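Local coordinates for protein nicking enzyme (Staphylococcus aureus, PDB 4HTE) that probably nicks plasmid DNA at the origin of transfer for conjugation, as a relaxase of which this chain is the all-helical C-terminal domain, at residues D110-I115 against I135-K139; A144-L148 against I217-Y221; D253-Y257 against N327-L332; K275-R281 against E335-D341. All coordinates share one frame; numbering follows the deposited sequence.

Overall arrangement
Contact 2 lies at the middle of an elongated, all-helical domain, with contact 1 to one side and contacts 3 and 4 to the other. Contact 2 is the buried one, about 4 Å from the centre of the chain, and is mostly aliphatic. Contact 1 shares helix 130-152 with it, lies partly buried some 15 Å away between centres, and has no hydrogen bond across it. Contacts 3 and 4 both use helix 327-339 and touch each other through Tyr257, Lys275 and Glu335. Contact 3 is an aromatic cluster with one amide bond, beside the calcium site. Contact 4, about 32 Å from the chain centre, is chiefly ionic.

Contact 1: D110-I115 against I135-K139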
loop_
_atom_site.group_PDB
_atom_site.type_symbol
_atom_site.label_atom_id
_atom_site.label_comp_id
_atom_site.label_asym_id
_atom_site.label_seq_id
_atom_site.Cartn_x
_atom_site.Cartn_y
_atom_site.Cartn_z
ATOM N N ASP A 110 14.045 8.331 -12.817
ATOM C CA ASP A 110 13.176 8.543 -11.666
ATOM C C ASP A 110 13.934 8.295 -10.369
ATOM O O ASP A 110 13.927 9.132 -9.466
ATOM C CB ASP A 110 11.949 7.637 -11.739
ATOM C CG ASP A 110 10.832 8.241 -12.564
ATOM O OD1 ASP A 110 10.754 9.486 -12.636
ATOM O OD2 ASP A 110 10.033 7.473 -13.140
ATOM N N GLU A 111 14.588 7.143 -10.282
ATOM C CA GLU A 111 15.366 6.799 -9.101
ATOM C C GLU A 111 16.379 7.899 -8.795
ATOM O O GLU A 111 16.449 8.389 -7.671
ATOM C CB GLU A 111 16.070 5.457 -9.297
ATOM C CG GLU A 111 15.127 4.264 -9.282
ATOM C CD GLU A 111 15.810 2.966 -9.668
ATOM O OE1 GLU A 111 16.999 3.009 -10.046
ATOM O OE2 GLU A 111 15.158 1.902 -9.592
ATOM N N LYS A 112 17.152 8.291 -9.803
ATOM C CA LYS A 112 18.138 9.354 -9.645
ATOM C C LYS A 112 17.508 10.598 -9.031
ATOM O O LYS A 112 17.971 11.096 -8.007
ATOM C CB LYS A 112 18.761 9.709 -10.996
ATOM C CG LYS A 112 19.768 8.696 -11.506
ATOM C CD LYS A 112 20.221 9.048 -12.912
ATOM C CE LYS A 112 21.307 8.110 -13.406
ATOM N NZ LYS A 112 21.483 8.187 -14.885
ATOM N N ILE A 113 16.451 11.095 -9.664
ATOM C CA ILE A 113 15.755 12.282 -9.186
ATOM C C ILE A 113 15.427 12.162 -7.704
ATOM O O ILE A 113 15.687 13.080 -6.926
ATOM C CB ILE A 113 14.452 12.508 -9.964
ATOM C CG1 ILE A 113 14.762 12.922 -11.401
ATOM C CG2 ILE A 113 13.612 13.576 -9.285
ATOM C CD1 ILE A 113 13.609 12.721 -12.351
ATOM N N PHE A 114 14.850 11.028 -7.319
ATOM C CA PHE A 114 14.495 10.790 -5.925
ATOM C C PHE A 114 15.726 10.900 -5.034
ATOM O O PHE A 114 15.712 11.602 -4.024
ATOM C CB PHE A 114 13.855 9.410 -5.762
ATOM C CG PHE A 114 13.320 9.150 -4.379
ATOM C CD1 PHE A 114 12.093 9.663 -3.988
ATOM C CD2 PHE A 114 14.039 8.386 -3.473
ATOM C CE1 PHE A 114 11.596 9.426 -2.720
ATOM C CE2 PHE A 114 13.544 8.144 -2.201
ATOM C CZ PHE A 114 12.322 8.665 -1.827
ATOM N N ILE A 115 16.793 10.208 -5.421
ATOM C CA ILE A 115 18.025 10.205 -4.645
ATOM C C ILE A 115 18.633 11.600 -4.586
ATOM O O ILE A 115 19.004 12.081 -3.518
ATOM C CB ILE A 115 19.057 9.232 -5.241
ATOM C CG1 ILE A 115 18.492 7.809 -5.243
ATOM C CG2 ILE A 115 20.359 9.296 -4.458
ATOM C CD1 ILE A 115 19.478 6.744 -5.658
ATOM N N ILE A 135 18.797 4.121 -0.121
ATOM C CA ILE A 135 17.877 5.238 -0.298
ATOM C C ILE A 135 16.796 4.900 -1.327
ATOM O O ILE A 135 15.650 5.322 -1.188
ATOM C CB ILE A 135 18.628 6.526 -0.708
ATOM C CG1 ILE A 135 17.770 7.767 -0.441
ATOM C CG2 ILE A 135 19.047 6.455 -2.158
ATOM C CD1 ILE A 135 16.845 8.153 -1.578
ATOM N N VAL A 136 17.154 4.129 -2.350
ATOM C CA VAL A 136 16.184 3.728 -3.367
ATOM C C VAL A 136 15.110 2.845 -2.738
ATOM O O VAL A 136 13.927 2.966 -3.054
ATOM C CB VAL A 136 16.856 2.983 -4.545
ATOM C CG1 VAL A 136 16.517 1.494 -4.519
ATOM C CG2 VAL A 136 16.436 3.602 -5.869
ATOM N N LYS A 137 15.536 1.960 -1.843
ATOM C CA LYS A 137 14.619 1.096 -1.111
ATOM C C LYS A 137 13.538 1.946 -0.456
ATOM O O LYS A 137 12.394 1.517 -0.321
ATOM C CB LYS A 137 15.386 0.305 -0.048
ATOM C CG LYS A 137 14.568 -0.725 0.715
ATOM C CD LYS A 137 15.356 -1.261 1.905
ATOM C CE LYS A 137 14.625 -2.386 2.613
ATOM N NZ LYS A 137 14.638 -3.646 1.816
ATOM N N GLU A 138 13.909 3.156 -0.051
ATOM C CA GLU A 138 12.978 4.064 0.603
ATOM C C GLU A 138 11.875 4.496 -0.358
ATOM O O GLU A 138 10.697 4.473 -0.005
ATOM C CB GLU A 138 13.717 5.292 1.140
ATOM C CG GLU A 138 12.862 6.225 1.981
ATOM C CD GLU A 138 13.632 7.449 2.446
ATOM O OE1 GLU A 138 14.827 7.311 2.786
ATOM O OE2 GLU A 138 13.044 8.552 2.465
ATOM N N LYS A 139 12.255 4.892 -1.570
ATOM C CA LYS A 139 11.277 5.326 -2.565
ATOM C C LYS A 139 10.364 4.169 -2.944
ATOM O O LYS A 139 9.149 4.327 -3.040
ATOM C CB LYS A 139 11.963 5.868 -3.823
ATOM C CG LYS A 139 11.914 4.917 -5.017
ATOM C CD LYS A 139 12.408 5.571 -6.294
ATOM C CE LYS A 139 11.385 6.551 -6.838
ATOM N NZ LYS A 139 11.185 6.384 -8.306
#
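Phe114 presses its ring against helix 130-152. Lys139 sets its CB over one face of it in a CH-pi contact, and its CD and CE run on past CB and CG of the phenylalanine. Phe114 has CG anti to the backbone N (chi1 -174°), which directs the ring across the gap. CE2 of Phe114 also meets CD1 of Ile135 at 3.4 Å. Next to it, CG1 of Ile115 packs on CG2 of Ile135 at 3.4 Å. This is the dense side of the contact. The two helices, 109-122 and 130-152, follow each other in the chain and cross steeply, the axes of the short segments 9.7 Å apart at 106°. Pro41 and Ile42 of helix 41-58 also touch Phe114.

The other side is looser and opens toward solvent at Asp110, which is exposed. CG of Glu111 rests on CG2 of Val136 at 3.7 Å, while OE1 of Glu111 bonds back to the backbone N of Ser108. Lys139 bends at its third and fourth torsions, and NZ comes to 3.7 Å from CB of Asp110. The carboxylate of Asp110 stays farther off, OD2 5.1 Å from NZ of Lys139. The salt bridge of Lys139 is with Glu143.

Contact 2: A144-L148 against I217-Y221; sequences AQISL and ILEDY
Ile217 opens the contact by placing its CG2 methyl between Ala144 and Leu148. The setting is a nearly antiparallel helix pair in the all-helical domain. The axes of the two short segments, on helices 130-152 and 198-227, lie 10.0 Å apart, with 150° between their directions. CG2 of Ile217 is 3.8 Å from CB of Ala144 and 3.9 Å from CG of Leu148. The other branch of Ile217 has CG1 anti to the carbonyl carbon, and its CD1 reaches CB of Ser147. The hydroxyl of Ser147 is engaged outside the pair, with Glu49 and Tyr45 of helix 41-58.

Leu218 comes next. Its CD1 meets CD1 of Leu148 at 3.6 Å, the two side chains crossing at about a right angle. Leu159 and Ile162 of helix 159-179 also touch Leu218, so a third helix joins this apolar layer.

Tyr221, one turn beyond Ile217, closes the contact. The small side chain of Ala144 lets the two backbones come near, with CA of Ala144 5.9 Å from CA of Tyr221. CB of Ala144 touches CD1 of the tyrosine ring at 3.4 Å. Ile157, in a loop, also packs on Tyr221. Gln145 bends at its second torsion to bring its amide to the hydroxyl, with amide and ring planes 78° apart. Tyr221 OH donates to OE1 of Gln145 at 2.5 Å, tilted 17° from the carbonyl plane.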
loop_
_atom_site.group_PDB
_atom_site.type_symbol
_atom_site.label_atom_id
_atom_site.label_comp_id
_atom_site.label_asym_id
_atom_site.label_seq_id
_atom_site.Cartn_x
_atom_site.Cartn_y
_atom_site.Cartn_z
ATOM N N ALA A 144 4.816 2.539 -3.261
ATOM C CA ALA A 144 3.828 1.469 -3.181
ATOM C C ALA A 144 2.730 1.828 -2.190
ATOM O O ALA A 144 1.545 1.731 -2.503
ATOM C CB ALA A 144 4.491 0.174 -2.769
ATOM N N GLN A 145 3.136 2.230 -0.990
ATOM C CA GLN A 145 2.195 2.637 0.046
ATOM C C GLN A 145 1.173 3.620 -0.504
ATOM O O GLN A 145 -0.032 3.414 -0.371
ATOM C CB GLN A 145 2.943 3.281 1.213
ATOM C CG GLN A 145 2.887 2.492 2.507
ATOM C CD GLN A 145 4.226 2.441 3.221
ATOM O OE1 GLN A 145 4.583 1.424 3.817
ATOM N NE2 GLN A 145 4.972 3.543 3.175
ATOM N N ILE A 146 1.659 4.687 -1.130
ATOM C CA ILE A 146 0.784 5.742 -1.623
ATOM C C ILE A 146 -0.204 5.204 -2.650
ATOM O O ILE A 146 -1.397 5.499 -2.584
ATOM C CB ILE A 146 1.591 6.894 -2.244
ATOM C CG1 ILE A 146 2.510 7.516 -1.192
ATOM C CG2 ILE A 146 0.659 7.951 -2.820
ATOM C CD1 ILE A 146 3.252 8.729 -1.672
ATOM N N SER A 147 0.290 4.407 -3.590
ATOM C CA SER A 147 -0.554 3.864 -4.646
ATOM C C SER A 147 -1.674 3.003 -4.081
ATOM O O SER A 147 -2.850 3.229 -4.370
ATOM C CB SER A 147 0.281 3.032 -5.616
ATOM O OG SER A 147 1.151 3.855 -6.370
ATOM N N LEU A 148 -1.299 2.015 -3.278
ATOM C CA LEU A 148 -2.256 1.066 -2.724
ATOM C C LEU A 148 -3.291 1.760 -1.840
ATOM O O LEU A 148 -4.482 1.458 -1.912
ATOM C CB LEU A 148 -1.526 -0.019 -1.930
ATOM C CG LEU A 148 -0.541 -0.862 -2.746
ATOM C CD1 LEU A 148 0.297 -1.754 -1.848
ATOM C CD2 LEU A 148 -1.287 -1.695 -3.778
ATOM N N ILE A 217 1.895 -4.370 -7.642
ATOM C CA ILE A 217 2.551 -3.427 -6.748
ATOM C C ILE A 217 2.775 -4.073 -5.385
ATOM O O ILE A 217 3.893 -4.092 -4.873
ATOM C CB ILE A 217 1.710 -2.152 -6.559
ATOM C CG1 ILE A 217 1.687 -1.334 -7.853
ATOM C CG2 ILE A 217 2.262 -1.318 -5.414
ATOM C CD1 ILE A 217 0.881 -0.060 -7.761
ATOM N N LEU A 218 1.699 -4.601 -4.811
ATOM C CA LEU A 218 1.752 -5.251 -3.507
ATOM C C LEU A 218 2.897 -6.253 -3.440
ATOM O O LEU A 218 3.713 -6.215 -2.519
ATOM C CB LEU A 218 0.431 -5.970 -3.222
ATOM C CG LEU A 218 0.221 -6.400 -1.769
ATOM C CD1 LEU A 218 -0.140 -5.191 -0.918
ATOM C CD2 LEU A 218 -0.842 -7.481 -1.661
ATOM N N GLU A 219 2.946 -7.151 -4.420
ATOM C CA GLU A 219 3.974 -8.186 -4.468
ATOM C C GLU A 219 5.370 -7.577 -4.368
ATOM O O GLU A 219 6.218 -8.075 -3.630
ATOM C CB GLU A 219 3.844 -9.006 -5.753
ATOM C CG GLU A 219 4.925 -10.062 -5.927
ATOM C CD GLU A 219 4.368 -11.406 -6.362
ATOM O OE1 GLU A 219 3.354 -11.430 -7.091
ATOM O OE2 GLU A 219 4.945 -12.442 -5.969
ATOM N N ASP A 220 5.602 -6.499 -5.108
ATOM C CA ASP A 220 6.874 -5.790 -5.042
ATOM C C ASP A 220 7.054 -5.172 -3.658
ATOM O O ASP A 220 8.111 -5.293 -3.039
ATOM C CB ASP A 220 6.932 -4.696 -6.111
ATOM C CG ASP A 220 6.857 -5.251 -7.521
ATOM O OD1 ASP A 220 7.318 -6.391 -7.740
ATOM O OD2 ASP A 220 6.340 -4.544 -8.413
ATOM N N TYR A 221 6.002 -4.516 -3.180
ATOM C CA TYR A 221 6.013 -3.850 -1.883
ATOM C C TYR A 221 6.304 -4.832 -0.754
ATOM O O TYR A 221 6.917 -4.471 0.249
ATOM C CB TYR A 221 4.666 -3.165 -1.656
ATOM C CG TYR A 221 4.463 -2.584 -0.273
ATOM C CD1 TYR A 221 5.151 -1.450 0.135
ATOM C CD2 TYR A 221 3.559 -3.156 0.611
ATOM C CE1 TYR A 221 4.955 -0.913 1.397
ATOM C CE2 TYR A 221 3.356 -2.628 1.869
ATOM C CZ TYR A 221 4.054 -1.507 2.258
ATOM O OH TYR A 221 3.849 -0.985 3.515
#

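Contact 3: D253-Y257 against N327-L332; sequences DFKTY and NDLKHL
Tyr257 and Asp328 mark a close backbone approach, their CA atoms 6.2 Å apart, where helices 245-269 and 327-339 cross at 90°, the axes of the short segments 9.7 Å apart. Tyr257 is a knob that fits among Asn327, Asp328, His331 and Leu332. CB of His331 sits over the centre of the tyrosine ring in a CH-pi contact. The two rings are near parallel but slid apart. Farther along the imidazole, on the same side as Tyr257, CE1 of His331 packs against CA of Phe254 at 3.4 Å. The Phe254 ring meets the imidazole obliquely and completes an aromatic cluster.

Asn327 has CG anti to the backbone N (chi1 -176°), which carries its amide to the other helix. ND2 of Asn327 donates to the backbone O of Asp253 at 3.2 Å, from above the carbonyl plane. Thr256 OG1 gives that oxygen a second bond, from the opposite face. ND1 of His331 is bonded to OE1 of Gln334.

OD1 of Asp328 reaches CD2 of Tyr257 at 3.5 Å, while OD2 bonds to the backbone N of Asp322. Asp328 and Asp320 bind calcium in this protein; here the ion lies about 4 Å from the nearest Asp328 side-chain atom, too far for a direct bond. Helix 278-293 flanks the contact through Arg281 and Ile284 on Leu332, and helix 342-351 packs on Leu329.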
loop_
_atom_site.group_PDB
_atom_site.type_symbol
_atom_site.label_atom_id
_atom_site.label_comp_id
_atom_site.label_asym_id
_atom_site.label_seq_id
_atom_site.Cartn_x
_atom_site.Cartn_y
_atom_site.Cartn_z
ATOM N N ASP A 253 1.669 -11.057 7.468
ATOM C CA ASP A 253 0.749 -11.180 8.589
ATOM C C ASP A 253 1.462 -11.804 9.781
ATOM O O ASP A 253 1.331 -11.336 10.912
ATOM C CB ASP A 253 -0.459 -12.030 8.200
ATOM C CG ASP A 253 -1.403 -11.309 7.261
ATOM O OD1 ASP A 253 -1.493 -10.065 7.348
ATOM O OD2 ASP A 253 -2.063 -11.986 6.442
ATOM N N PHE A 254 2.221 -12.863 9.518
ATOM C CA PHE A 254 2.965 -13.546 10.566
ATOM C C PHE A 254 4.009 -12.617 11.182
ATOM O O PHE A 254 4.298 -12.697 12.375
ATOM C CB PHE A 254 3.641 -14.800 10.008
ATOM C CG PHE A 254 4.330 -15.630 11.050
ATOM C CD1 PHE A 254 5.638 -15.358 11.413
ATOM C CD2 PHE A 254 3.671 -16.681 11.667
ATOM C CE1 PHE A 254 6.278 -16.117 12.373
ATOM C CE2 PHE A 254 4.306 -17.444 12.628
ATOM C CZ PHE A 254 5.610 -17.162 12.980
ATOM N N LYS A 255 4.567 -11.732 10.364
ATOM C CA LYS A 255 5.590 -10.804 10.824
ATOM C C LYS A 255 4.997 -9.787 11.791
ATOM O O LYS A 255 5.546 -9.544 12.867
ATOM C CB LYS A 255 6.213 -10.075 9.634
ATOM C CG LYS A 255 7.341 -9.126 10.005
ATOM C CD LYS A 255 7.442 -7.971 9.018
ATOM C CE LYS A 255 6.329 -6.947 9.222
ATOM N NZ LYS A 255 6.504 -6.163 10.481
ATOM N N THR A 256 3.873 -9.197 11.398
ATOM C CA THR A 256 3.244 -8.136 12.179
ATOM C C THR A 256 2.724 -8.639 13.522
ATOM O O THR A 256 2.403 -7.844 14.405
ATOM C CB THR A 256 2.076 -7.475 11.412
ATOM O OG1 THR A 256 1.032 -8.432 11.190
ATOM C CG2 THR A 256 2.552 -6.903 10.076
ATOM N N TYR A 257 2.639 -9.956 13.678
ATOM C CA TYR A 257 2.195 -10.538 14.937
ATOM C C TYR A 257 3.378 -10.785 15.871
ATOM O O TYR A 257 3.286 -10.542 17.074
ATOM C CB TYR A 257 1.435 -11.841 14.685
ATOM C CG TYR A 257 1.020 -12.565 15.947
ATOM C CD1 TYR A 257 1.780 -13.611 16.448
ATOM C CD2 TYR A 257 -0.128 -12.203 16.634
ATOM C CE1 TYR A 257 1.410 -14.279 17.598
ATOM C CE2 TYR A 257 -0.507 -12.865 17.788
ATOM C CZ TYR A 257 0.267 -13.901 18.265
ATOM O OH TYR A 257 -0.104 -14.567 19.411
ATOM N N ASN A 327 -6.228 -10.811 12.842
ATOM C CA ASN A 327 -4.989 -11.497 12.518
ATOM C C ASN A 327 -4.316 -11.953 13.801
ATOM O O ASN A 327 -3.785 -13.060 13.878
ATOM C CB ASN A 327 -4.056 -10.580 11.731
ATOM C CG ASN A 327 -2.789 -11.285 11.286
ATOM O OD1 ASN A 327 -2.822 -12.141 10.403
ATOM N ND2 ASN A 327 -1.664 -10.923 11.894
ATOM N N ASP A 328 -4.350 -11.093 14.813
ATOM C CA ASP A 328 -3.812 -11.442 16.119
ATOM C C ASP A 328 -4.450 -12.731 16.615
ATOM O O ASP A 328 -3.762 -13.613 17.127
ATOM C CB ASP A 328 -4.057 -10.313 17.124
ATOM C CG ASP A 328 -3.168 -9.109 16.879
ATOM O OD1 ASP A 328 -2.054 -9.289 16.345
ATOM O OD2 ASP A 328 -3.579 -7.982 17.226
ATOM N N LEU A 329 -5.765 -12.844 16.451
ATOM C CA LEU A 329 -6.491 -14.020 16.921
ATOM C C LEU A 329 -6.078 -15.262 16.137
ATOM O O LEU A 329 -5.892 -16.335 16.711
ATOM C CB LEU A 329 -8.002 -13.811 16.794
ATOM C CG LEU A 329 -8.878 -14.468 17.869
ATOM C CD1 LEU A 329 -10.296 -14.665 17.355
ATOM C CD2 LEU A 329 -8.301 -15.792 18.362
ATOM N N LYS A 330 -5.939 -15.111 14.824
ATOM C CA LYS A 330 -5.553 -16.224 13.963
ATOM C C LYS A 330 -4.224 -16.816 14.412
ATOM O O LYS A 330 -4.091 -18.031 14.551
ATOM C CB LYS A 330 -5.450 -15.766 12.506
ATOM N N HIS A 331 -3.243 -15.951 14.643
ATOM C CA HIS A 331 -1.910 -16.400 15.025
ATOM C C HIS A 331 -1.855 -16.837 16.482
ATOM O O HIS A 331 -0.974 -17.601 16.870
ATOM C CB HIS A 331 -0.883 -15.302 14.756
ATOM C CG HIS A 331 -0.635 -15.065 13.300
ATOM N ND1 HIS A 331 0.220 -15.847 12.557
ATOM C CD2 HIS A 331 -1.144 -14.147 12.447
ATOM C CE1 HIS A 331 0.235 -15.417 11.308
ATOM N NE2 HIS A 331 -0.585 -14.386 11.215
ATOM N N LEU A 332 -2.798 -16.357 17.284
ATOM C CA LEU A 332 -2.896 -16.796 18.668
ATOM C C LEU A 332 -3.224 -18.282 18.690
ATOM O O LEU A 332 -2.595 -19.059 19.406
ATOM C CB LEU A 332 -3.985 -16.024 19.412
ATOM C CG LEU A 332 -3.619 -15.496 20.800
ATOM C CD1 LEU A 332 -4.872 -15.062 21.548
ATOM C CD2 LEU A 332 -2.851 -16.523 21.614
#

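Contact 4: K275-R281 against E335-D341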
loop_
_atom_site.group_PDB
_atom_site.type_symbol
_atom_site.label_atom_id
_atom_site.label_comp_id
_atom_site.label_asym_id
_atom_site.label_seq_id
_atom_site.Cartn_x
_atom_site.Cartn_y
_atom_site.Cartn_z
ATOM N N LYS A 275 4.726 -15.457 21.238
ATOM C CA LYS A 275 4.598 -14.038 21.549
ATOM C C LYS A 275 4.139 -13.805 22.986
ATOM O O LYS A 275 4.528 -12.820 23.616
ATOM C CB LYS A 275 3.616 -13.376 20.575
ATOM C CG LYS A 275 3.117 -12.008 21.014
ATOM C CD LYS A 275 2.763 -11.147 19.811
ATOM C CE LYS A 275 1.890 -9.959 20.189
ATOM N NZ LYS A 275 1.709 -9.017 19.047
ATOM N N TYR A 276 3.319 -14.715 23.504
ATOM C CA TYR A 276 2.711 -14.539 24.821
ATOM C C TYR A 276 3.116 -15.615 25.819
ATOM O O TYR A 276 3.591 -16.687 25.446
ATOM C CB TYR A 276 1.186 -14.522 24.698
ATOM C CG TYR A 276 0.653 -13.312 23.974
ATOM C CD1 TYR A 276 0.775 -12.047 24.529
ATOM C CD2 TYR A 276 0.024 -13.430 22.742
ATOM C CE1 TYR A 276 0.294 -10.933 23.878
ATOM C CE2 TYR A 276 -0.464 -12.318 22.081
ATOM C CZ TYR A 276 -0.325 -11.072 22.654
ATOM O OH TYR A 276 -0.807 -9.957 22.006
ATOM N N SER A 277 2.919 -15.306 27.097
ATOM C CA SER A 277 3.117 -16.267 28.170
ATOM C C SER A 277 1.912 -17.195 28.230
ATOM O O SER A 277 0.883 -16.920 27.615
ATOM C CB SER A 277 3.267 -15.537 29.503
ATOM O OG SER A 277 4.134 -14.423 29.376
ATOM N N ASP A 278 2.036 -18.294 28.965
ATOM C CA ASP A 278 0.914 -19.208 29.134
ATOM C C ASP A 278 -0.201 -18.529 29.919
ATOM O O ASP A 278 -1.382 -18.713 29.624
ATOM C CB ASP A 278 1.354 -20.492 29.843
ATOM C CG ASP A 278 1.846 -21.557 28.879
ATOM O OD1 ASP A 278 1.330 -21.619 27.743
ATOM O OD2 ASP A 278 2.745 -22.334 29.263
ATOM N N GLU A 279 0.181 -17.741 30.920
ATOM C CA GLU A 279 -0.789 -17.010 31.724
ATOM C C GLU A 279 -1.526 -15.994 30.863
ATOM O O GLU A 279 -2.753 -16.025 30.763
ATOM C CB GLU A 279 -0.094 -16.303 32.891
ATOM N N ASP A 280 -0.769 -15.096 30.237
ATOM C CA ASP A 280 -1.345 -14.072 29.375
ATOM C C ASP A 280 -2.243 -14.697 28.313
ATOM O O ASP A 280 -3.367 -14.247 28.098
ATOM C CB ASP A 280 -0.242 -13.259 28.695
ATOM C CG ASP A 280 0.630 -12.517 29.688
ATOM O OD1 ASP A 280 0.115 -12.123 30.757
ATOM O OD2 ASP A 280 1.829 -12.326 29.397
ATOM N N ARG A 281 -1.742 -15.736 27.655
ATOM C CA ARG A 281 -2.486 -16.391 26.586
ATOM C C ARG A 281 -3.869 -16.808 27.075
ATOM O O ARG A 281 -4.866 -16.616 26.381
ATOM C CB ARG A 281 -1.715 -17.606 26.065
ATOM C CG ARG A 281 -2.216 -18.126 24.728
ATOM C CD ARG A 281 -1.369 -19.280 24.213
ATOM N NE ARG A 281 0.041 -18.915 24.094
ATOM C CZ ARG A 281 1.049 -19.486 24.753
ATOM N NH1 ARG A 281 0.847 -20.484 25.603
ATOM N NH2 ARG A 281 2.284 -19.054 24.557
ATOM N N GLU A 335 -0.336 -20.196 17.749
ATOM C CA GLU A 335 0.571 -20.265 18.889
ATOM C C GLU A 335 0.162 -21.384 19.840
ATOM O O GLU A 335 0.972 -22.241 20.188
ATOM C CB GLU A 335 0.581 -18.937 19.649
ATOM C CG GLU A 335 1.966 -18.439 20.019
ATOM C CD GLU A 335 1.930 -17.371 21.092
ATOM O OE1 GLU A 335 2.534 -16.300 20.885
ATOM O OE2 GLU A 335 1.300 -17.600 22.144
ATOM N N SER A 336 -1.099 -21.364 20.260
ATOM C CA SER A 336 -1.622 -22.359 21.188
ATOM C C SER A 336 -1.396 -23.774 20.671
ATOM O O SER A 336 -0.903 -24.638 21.395
ATOM C CB SER A 336 -3.116 -22.133 21.416
ATOM O OG SER A 336 -3.362 -20.832 21.917
ATOM N N ASN A 337 -1.768 -24.005 19.417
ATOM C CA ASN A 337 -1.616 -25.315 18.800
ATOM C C ASN A 337 -0.163 -25.779 18.839
ATOM O O ASN A 337 0.117 -26.957 19.062
ATOM C CB ASN A 337 -2.106 -25.269 17.350
ATOM C CG ASN A 337 -2.245 -26.651 16.732
ATOM O OD1 ASN A 337 -1.727 -27.635 17.257
ATOM N ND2 ASN A 337 -2.943 -26.724 15.603
ATOM N N GLU A 338 0.758 -24.841 18.634
ATOM C CA GLU A 338 2.177 -25.166 18.536
ATOM C C GLU A 338 2.764 -25.556 19.890
ATOM O O GLU A 338 3.475 -26.556 20.000
ATOM C CB GLU A 338 2.951 -23.977 17.961
ATOM C CG GLU A 338 4.254 -24.356 17.281
ATOM C CD GLU A 338 4.034 -25.143 16.005
ATOM O OE1 GLU A 338 2.861 -25.370 15.639
ATOM O OE2 GLU A 338 5.033 -25.530 15.364
ATOM N N VAL A 339 2.467 -24.765 20.918
ATOM C CA VAL A 339 3.005 -25.015 22.253
ATOM C C VAL A 339 2.144 -26.025 23.016
ATOM O O VAL A 339 2.561 -26.554 24.048
ATOM C CB VAL A 339 3.135 -23.705 23.069
ATOM C CG1 VAL A 339 1.765 -23.152 23.444
ATOM C CG2 VAL A 339 3.985 -23.929 24.316
ATOM N N GLY A 340 0.948 -26.294 22.500
ATOM C CA GLY A 340 0.060 -27.277 23.094
ATOM C C GLY A 340 -0.771 -26.742 24.246
ATOM O O GLY A 340 -1.165 -27.496 25.136
ATOM N N ASP A 341 -1.047 -25.441 24.231
ATOM C CA ASP A 341 -1.874 -24.828 25.264
ATOM C C ASP A 341 -3.330 -25.223 25.052
ATOM O O ASP A 341 -4.115 -24.463 24.488
ATOM C CB ASP A 341 -1.728 -23.305 25.240
ATOM C CG ASP A 341 -2.415 -22.634 26.415
ATOM O OD1 ASP A 341 -2.780 -23.342 27.376
ATOM O OD2 ASP A 341 -2.579 -21.397 26.384
#
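Arg281 and Glu335 reach each other through differently shaped chains. The arginine starts with CG anti to the backbone N (chi1 -165°) and bends at its third torsion, while the glutamate stays extended beyond CG. The guanidinium meets OE2 of Glu335 side-on with two nitrogens. NE of Arg281 bonds to it at 2.7 Å, nearly along the C-O direction. NH2 of Arg281 reaches the same oxygen at 3.0 Å, from above the carboxylate plane. The two flat groups stand almost perpendicular, at 88°.

OE1 of Glu335 faces the turn before helix 278-293. It accepts the backbone N of Tyr276 at 3.2 Å on its syn side. The carboxylate thus ties helix 327-339 both to this turn and to the first turn of the following helix.

The salt-bridge network continues past Arg281. Its NH1 forms a salt bridge with OD1 of Asp278, modelled too short for its detail to be trusted, and a long one to OD2 of Asp341 at 3.6 Å. OD1 of Asp278 and OD2 of Asp341 are 4.1 Å apart, and the arginine between them probably eases their repulsion. CG1 of Val339 lies over one face of the guanidinium. Asp341 stands at the N-cap position of helix 342-351, and its OD2 is also bonded to Ser344. NZ of Lys275 leads away to a salt bridge with Asp320 of the calcium site.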